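Side-chain contacts in HutD family protein (Pseudomonas aeruginosa, PDB 1YLL), which is of unknown biochemical function but belongs to the HutD family of the cupin clan and folds into beta-barrels: residues M73-D78 and A83-R88; D149-S154 and E186-C191. All coordinates share one frame; numbering follows the deposited sequence. Where two conformers were deposited one is given.

Contact 1 (M73-D78 and A83-R88)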
loop_
_atom_site.group_PDB
_atom_site.type_symbol
_atom_site.label_atom_id
_atom_site.label_comp_id
_atom_site.label_asym_id
_atom_site.label_seq_id
_atom_site.Cartn_x
_atom_site.Cartn_y
_atom_site.Cartn_z
HETATM N N MSE D 73 13.041 -35.454 5.134
HETATM C CA MSE D 73 14.203 -36.178 4.639
HETATM C C MSE D 73 15.354 -36.102 5.632
HETATM O O MSE D 73 15.342 -35.343 6.587
HETATM C CB MSE D 73 14.676 -35.555 3.311
HETATM C CG MSE D 73 15.116 -34.125 3.463
HETATM SE SE MSE D 73 15.752 -33.294 1.788
HETATM C CE MSE D 73 16.101 -31.530 2.493
ATOM N N ARG D 74 16.346 -36.940 5.405
ATOM C CA ARG D 74 17.536 -36.939 6.231
ATOM C C ARG D 74 18.677 -36.900 5.226
ATOM O O ARG D 74 18.719 -37.731 4.319
ATOM C CB ARG D 74 17.642 -38.232 7.069
ATOM C CG ARG D 74 18.999 -38.352 7.780
ATOM C CD ARG D 74 19.152 -39.664 8.563
ATOM N NE ARG D 74 19.473 -40.832 7.727
ATOM C CZ ARG D 74 18.682 -41.901 7.587
ATOM N NH1 ARG D 74 17.516 -41.960 8.219
ATOM N NH2 ARG D 74 19.060 -42.918 6.821
ATOM N N LEU D 75 19.584 -35.937 5.362
ATOM C CA LEU D 75 20.716 -35.851 4.452
ATOM C C LEU D 75 21.981 -36.396 5.097
ATOM O O LEU D 75 22.320 -36.010 6.223
ATOM C CB LEU D 75 20.973 -34.380 4.028
ATOM C CG LEU D 75 19.875 -33.781 3.144
ATOM C CD1 LEU D 75 20.209 -32.323 2.838
ATOM C CD2 LEU D 75 19.733 -34.603 1.849
ATOM N N ARG D 76 22.670 -37.294 4.399
ATOM C CA ARG D 76 23.947 -37.792 4.908
ATOM C C ARG D 76 24.974 -36.977 4.108
ATOM O O ARG D 76 25.051 -37.097 2.891
ATOM C CB ARG D 76 24.116 -39.281 4.621
ATOM C CG ARG D 76 25.283 -39.891 5.366
ATOM C CD ARG D 76 25.373 -41.371 5.038
ATOM N NE ARG D 76 25.824 -41.557 3.670
ATOM C CZ ARG D 76 25.348 -42.470 2.832
ATOM N NH1 ARG D 76 24.386 -43.303 3.217
ATOM N NH2 ARG D 76 25.832 -42.537 1.597
ATOM N N VAL D 77 25.732 -36.130 4.796
ATOM C CA VAL D 77 26.697 -35.240 4.153
ATOM C C VAL D 77 28.121 -35.654 4.559
ATOM O O VAL D 77 28.485 -35.536 5.721
ATOM C CB VAL D 77 26.454 -33.792 4.608
ATOM C CG1 VAL D 77 27.334 -32.829 3.797
ATOM C CG2 VAL D 77 24.954 -33.446 4.447
ATOM N N ASP D 78 28.894 -36.111 3.593
ATOM C CA ASP D 78 30.250 -36.573 3.861
ATOM C C ASP D 78 30.225 -37.558 5.026
ATOM O O ASP D 78 31.059 -37.510 5.954
ATOM C CB ASP D 78 31.158 -35.391 4.161
ATOM C CG ASP D 78 31.330 -34.479 2.958
ATOM O OD1 ASP D 78 31.439 -34.979 1.829
ATOM O OD2 ASP D 78 31.366 -33.250 3.146
ATOM N N ALA D 83 19.900 -34.384 11.300
ATOM C CA ALA D 83 18.727 -34.660 12.097
ATOM C C ALA D 83 17.602 -34.708 11.054
ATOM O O ALA D 83 17.789 -34.266 9.914
ATOM C CB ALA D 83 18.476 -33.522 13.081
ATOM N N PRO D 84 16.443 -35.280 11.405
ATOM C CA PRO D 84 15.352 -35.316 10.426
ATOM C C PRO D 84 15.020 -33.884 10.000
ATOM O O PRO D 84 14.931 -32.984 10.835
ATOM C CB PRO D 84 14.205 -35.992 11.191
ATOM C CG PRO D 84 14.609 -35.834 12.671
ATOM C CD PRO D 84 16.086 -36.025 12.628
ATOM N N LEU D 85 14.861 -33.664 8.699
ATOM C CA LEU D 85 14.550 -32.338 8.196
ATOM C C LEU D 85 13.107 -32.272 7.759
ATOM O O LEU D 85 12.687 -32.972 6.839
ATOM C CB LEU D 85 15.478 -31.991 7.036
ATOM C CG LEU D 85 16.951 -31.903 7.411
ATOM C CD1 LEU D 85 17.809 -31.648 6.183
ATOM C CD2 LEU D 85 17.123 -30.778 8.433
ATOM N N ARG D 86 12.336 -31.421 8.424
ATOM C CA ARG D 86 10.926 -31.292 8.103
ATOM C C ARG D 86 10.637 -29.929 7.490
ATOM O O ARG D 86 11.555 -29.120 7.330
ATOM C CB ARG D 86 10.091 -31.539 9.362
ATOM C CG ARG D 86 10.392 -32.912 9.989
ATOM C CD ARG D 86 9.426 -33.251 11.114
ATOM N NE ARG D 86 9.819 -34.469 11.820
ATOM C CZ ARG D 86 9.819 -35.685 11.286
ATOM N NH1 ARG D 86 9.441 -35.872 10.030
ATOM N NH2 ARG D 86 10.205 -36.721 12.016
ATOM N N ALA D 87 9.375 -29.679 7.155
ATOM C CA ALA D 87 8.978 -28.411 6.510
ATOM C C ALA D 87 9.602 -27.140 7.077
ATOM O O ALA D 87 9.557 -26.873 8.289
ATOM C CB ALA D 87 7.450 -28.258 6.515
ATOM N N ARG D 88 10.183 -26.364 6.162
ATOM C CA ARG D 88 10.790 -25.074 6.467
ATOM C C ARG D 88 11.954 -25.012 7.434
ATOM O O ARG D 88 12.178 -23.979 8.082
ATOM C CB ARG D 88 9.690 -24.101 6.896
ATOM C CG ARG D 88 8.640 -23.912 5.810
ATOM C CD ARG D 88 7.463 -23.086 6.322
ATOM N NE ARG D 88 6.779 -23.731 7.445
ATOM C CZ ARG D 88 5.757 -24.571 7.320
ATOM N NH1 ARG D 88 5.278 -24.886 6.125
ATOM N NH2 ARG D 88 5.204 -25.094 8.403
#

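Contact 2 (D149-S154 and E186-C191)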
loop_
_atom_site.group_PDB
_atom_site.type_symbol
_atom_site.label_atom_id
_atom_site.label_comp_id
_atom_site.label_asym_id
_atom_site.label_seq_id
_atom_site.Cartn_x
_atom_site.Cartn_y
_atom_site.Cartn_z
ATOM N N ASP D 149 -0.584 -19.307 0.004
ATOM C CA ASP D 149 -1.219 -18.218 -0.734
ATOM C C ASP D 149 -1.638 -16.994 0.083
ATOM O O ASP D 149 -1.813 -17.066 1.292
ATOM C CB ASP D 149 -2.463 -18.766 -1.454
ATOM C CG ASP D 149 -2.908 -17.886 -2.603
ATOM O OD1 ASP D 149 -2.920 -16.650 -2.446
ATOM O OD2 ASP D 149 -3.241 -18.420 -3.677
ATOM N N GLY D 150 -1.776 -15.871 -0.606
ATOM C CA GLY D 150 -2.283 -14.668 0.019
ATOM C C GLY D 150 -1.366 -13.583 0.518
ATOM O O GLY D 150 -1.836 -12.673 1.211
ATOM N N VAL D 151 -0.082 -13.632 0.167
ATOM C CA VAL D 151 0.815 -12.600 0.656
ATOM C C VAL D 151 0.945 -11.395 -0.246
ATOM O O VAL D 151 1.368 -11.499 -1.405
ATOM C CB VAL D 151 2.229 -13.161 0.920
ATOM C CG1 VAL D 151 3.158 -12.039 1.405
ATOM C CG2 VAL D 151 2.152 -14.260 1.982
ATOM N N ALA D 152 0.587 -10.237 0.294
ATOM C CA ALA D 152 0.690 -8.993 -0.447
ATOM C C ALA D 152 1.997 -8.306 -0.042
ATOM O O ALA D 152 2.347 -8.278 1.131
ATOM C CB ALA D 152 -0.504 -8.086 -0.148
ATOM N N ILE D 153 2.684 -7.736 -1.021
ATOM C CA ILE D 153 3.963 -7.084 -0.772
ATOM C C ILE D 153 3.974 -5.610 -1.126
ATOM O O ILE D 153 3.472 -5.207 -2.176
ATOM C CB ILE D 153 5.097 -7.689 -1.634
ATOM C CG1 ILE D 153 5.109 -9.206 -1.539
ATOM C CG2 ILE D 153 6.439 -7.140 -1.171
ATOM C CD1 ILE D 153 6.110 -9.860 -2.507
ATOM N N SER D 154 4.542 -4.797 -0.247
ATOM C CA SER D 154 4.656 -3.394 -0.577
ATOM C C SER D 154 6.119 -3.028 -0.353
ATOM O O SER D 154 6.786 -3.630 0.489
ATOM C CB SER D 154 3.728 -2.553 0.292
ATOM O OG SER D 154 4.199 -2.505 1.613
ATOM N N GLU D 186 -4.859 -14.829 5.971
ATOM C CA GLU D 186 -4.698 -16.113 6.638
ATOM C C GLU D 186 -3.171 -16.200 6.729
ATOM O O GLU D 186 -2.486 -15.800 5.783
ATOM C CB GLU D 186 -5.278 -17.230 5.751
ATOM C CG GLU D 186 -5.010 -18.690 6.176
ATOM C CD GLU D 186 -5.814 -19.174 7.389
ATOM O OE1 GLU D 186 -7.025 -18.877 7.479
ATOM O OE2 GLU D 186 -5.236 -19.886 8.246
ATOM N N PRO D 187 -2.622 -16.663 7.873
ATOM C CA PRO D 187 -1.167 -16.779 8.046
ATOM C C PRO D 187 -0.502 -17.527 6.912
ATOM O O PRO D 187 -0.982 -18.578 6.466
ATOM C CB PRO D 187 -1.041 -17.495 9.374
ATOM C CG PRO D 187 -2.172 -16.853 10.154
ATOM C CD PRO D 187 -3.313 -16.890 9.155
ATOM N N ALA D 188 0.619 -16.998 6.443
ATOM C CA ALA D 188 1.283 -17.630 5.324
ATOM C C ALA D 188 2.772 -17.549 5.526
ATOM O O ALA D 188 3.312 -16.516 5.936
ATOM C CB ALA D 188 0.893 -16.952 4.027
ATOM N N TRP D 189 3.417 -18.676 5.252
ATOM C CA TRP D 189 4.852 -18.787 5.364
ATOM C C TRP D 189 5.484 -18.333 4.072
ATOM O O TRP D 189 5.011 -18.682 2.990
ATOM C CB TRP D 189 5.235 -20.247 5.614
ATOM C CG TRP D 189 5.133 -20.689 7.038
ATOM C CD1 TRP D 189 4.118 -21.438 7.614
ATOM C CD2 TRP D 189 6.071 -20.423 8.077
ATOM N NE1 TRP D 189 4.383 -21.648 8.941
ATOM C CE2 TRP D 189 5.573 -21.038 9.257
ATOM C CE3 TRP D 189 7.292 -19.719 8.137
ATOM C CZ2 TRP D 189 6.252 -20.972 10.476
ATOM C CZ3 TRP D 189 7.959 -19.647 9.340
ATOM C CH2 TRP D 189 7.443 -20.273 10.507
ATOM N N VAL D 190 6.553 -17.552 4.202
ATOM C CA VAL D 190 7.331 -17.068 3.055
ATOM C C VAL D 190 8.801 -17.287 3.359
ATOM O O VAL D 190 9.171 -17.448 4.511
ATOM C CB VAL D 190 7.112 -15.530 2.783
ATOM C CG1 VAL D 190 5.628 -15.248 2.482
ATOM C CG2 VAL D 190 7.516 -14.726 3.962
ATOM N N CYS D 191 9.634 -17.331 2.314
ATOM C CA CYS D 191 11.066 -17.464 2.531
ATOM C C CYS D 191 11.686 -16.253 1.861
ATOM O O CYS D 191 11.530 -16.040 0.640
ATOM C CB CYS D 191 11.589 -18.740 1.928
ATOM S SG CYS D 191 13.331 -19.049 2.449
HETATM O O HOH W 1 -2.847 -15.379 3.051
#

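Contact 1 (M73-D78 and A83-R88)
Pro84, whose carbonyl carbon lies against Met73 O, sets its CB 4.1 Å above the plane of the Arg86 guanidinium, offset toward the rim of that face; this holds for one of two Arg86 conformers and is therefore doubtful. Ala87 CB lies 4.0 Å above one face of the Arg88 guanidinium, again offset toward the rim. The backbones join through one antiparallel hydrogen-bonded pair, Met73 with Leu85. Leu85 N gives its hydrogen to Met73 O at 2.7 Å, and Met73 N returns a 3.0 Å bond to Leu85 O. Leu85 CB points toward the strand and lies 3.4 Å from Met73 O. Met73 is selenomethionine; its CG stands between backbone N and carbonyl carbon (chi1 62°), and the extended chain runs obliquely past Leu85, bringing CE to 4.1 Å from Leu85 CD1. Leu75 meets Leu85 at about a right angle, their CD1 methyls 4.2 Å apart. This apolar cluster continues onto Phe91 and Phe93 of strand 91-94, Ile65 and Val67 of strand 62-69, and Cys101 of strand 99-103. Loop 83-88 comes after strand 80-81, pairs with strand 73-77 at Met73, and leads to strand 91-94, an edge strand of the six-stranded sheet.

Contact 2 (D149-S154 and E186-C191)
Val151 drops its CG2 methyl between two side chains of the facing strand, 3.6 Å from Ala188 CB and 3.6 Å from Val190 CG1. CG2 lies anti to the carbonyl carbon and CG1 anti to the backbone N (chi1 179°), a setting that turns CG2 onto Ala188 and Val190, with CG1 only grazing Val190 CG1 at 4.2 Å. Val190 uses CG1 alone, likewise anti to its own carbonyl carbon, and the two valines lean past each other at a slant. Ala188 and Val190, alternate residues of one strand, both point at Val151. Toward the outer end the chemistry turns polar: Asp149 O stands 3.8 Å from Ala188 CB and accepts a hydrogen from a water at 2.6 Å, which gives its other hydrogen to Glu186 O at 2.8 Å. One water thereby ties two backbone carbonyls that cannot bond each other. Gly150, with positive phi, and Val151 both pair with Leu163 in a G1 beta bulge. Strand 151-155 lies between 158-163 and 178-184, whereas strand 187-197 runs between 141-146 and 120-129 after the chain turns a corner at Glu186; the methyls join strands that belong to two different sheets.

Contacts 1 and 2 are both mostly buried, with centres 26 Å apart, and they share no strand. In contact 1 the segments are close in sequence, and paired backbone bonds fix loop 83-88 beside strand 73-77, backed by apolar side chains. Contact 2 brings together segments 32 residues apart from two different sheets; its grip is short methyl packing, closed at the exposed end by a bridging water. The two meet through Arg88, which ends segment 83-88: its CD lies 3.4 Å from Trp189 CG in packing, and it makes a cation-pi contact with Trp189, while its NH1 bonds Gln147 OE1. Arg88 thus connects the surroundings of both contacts.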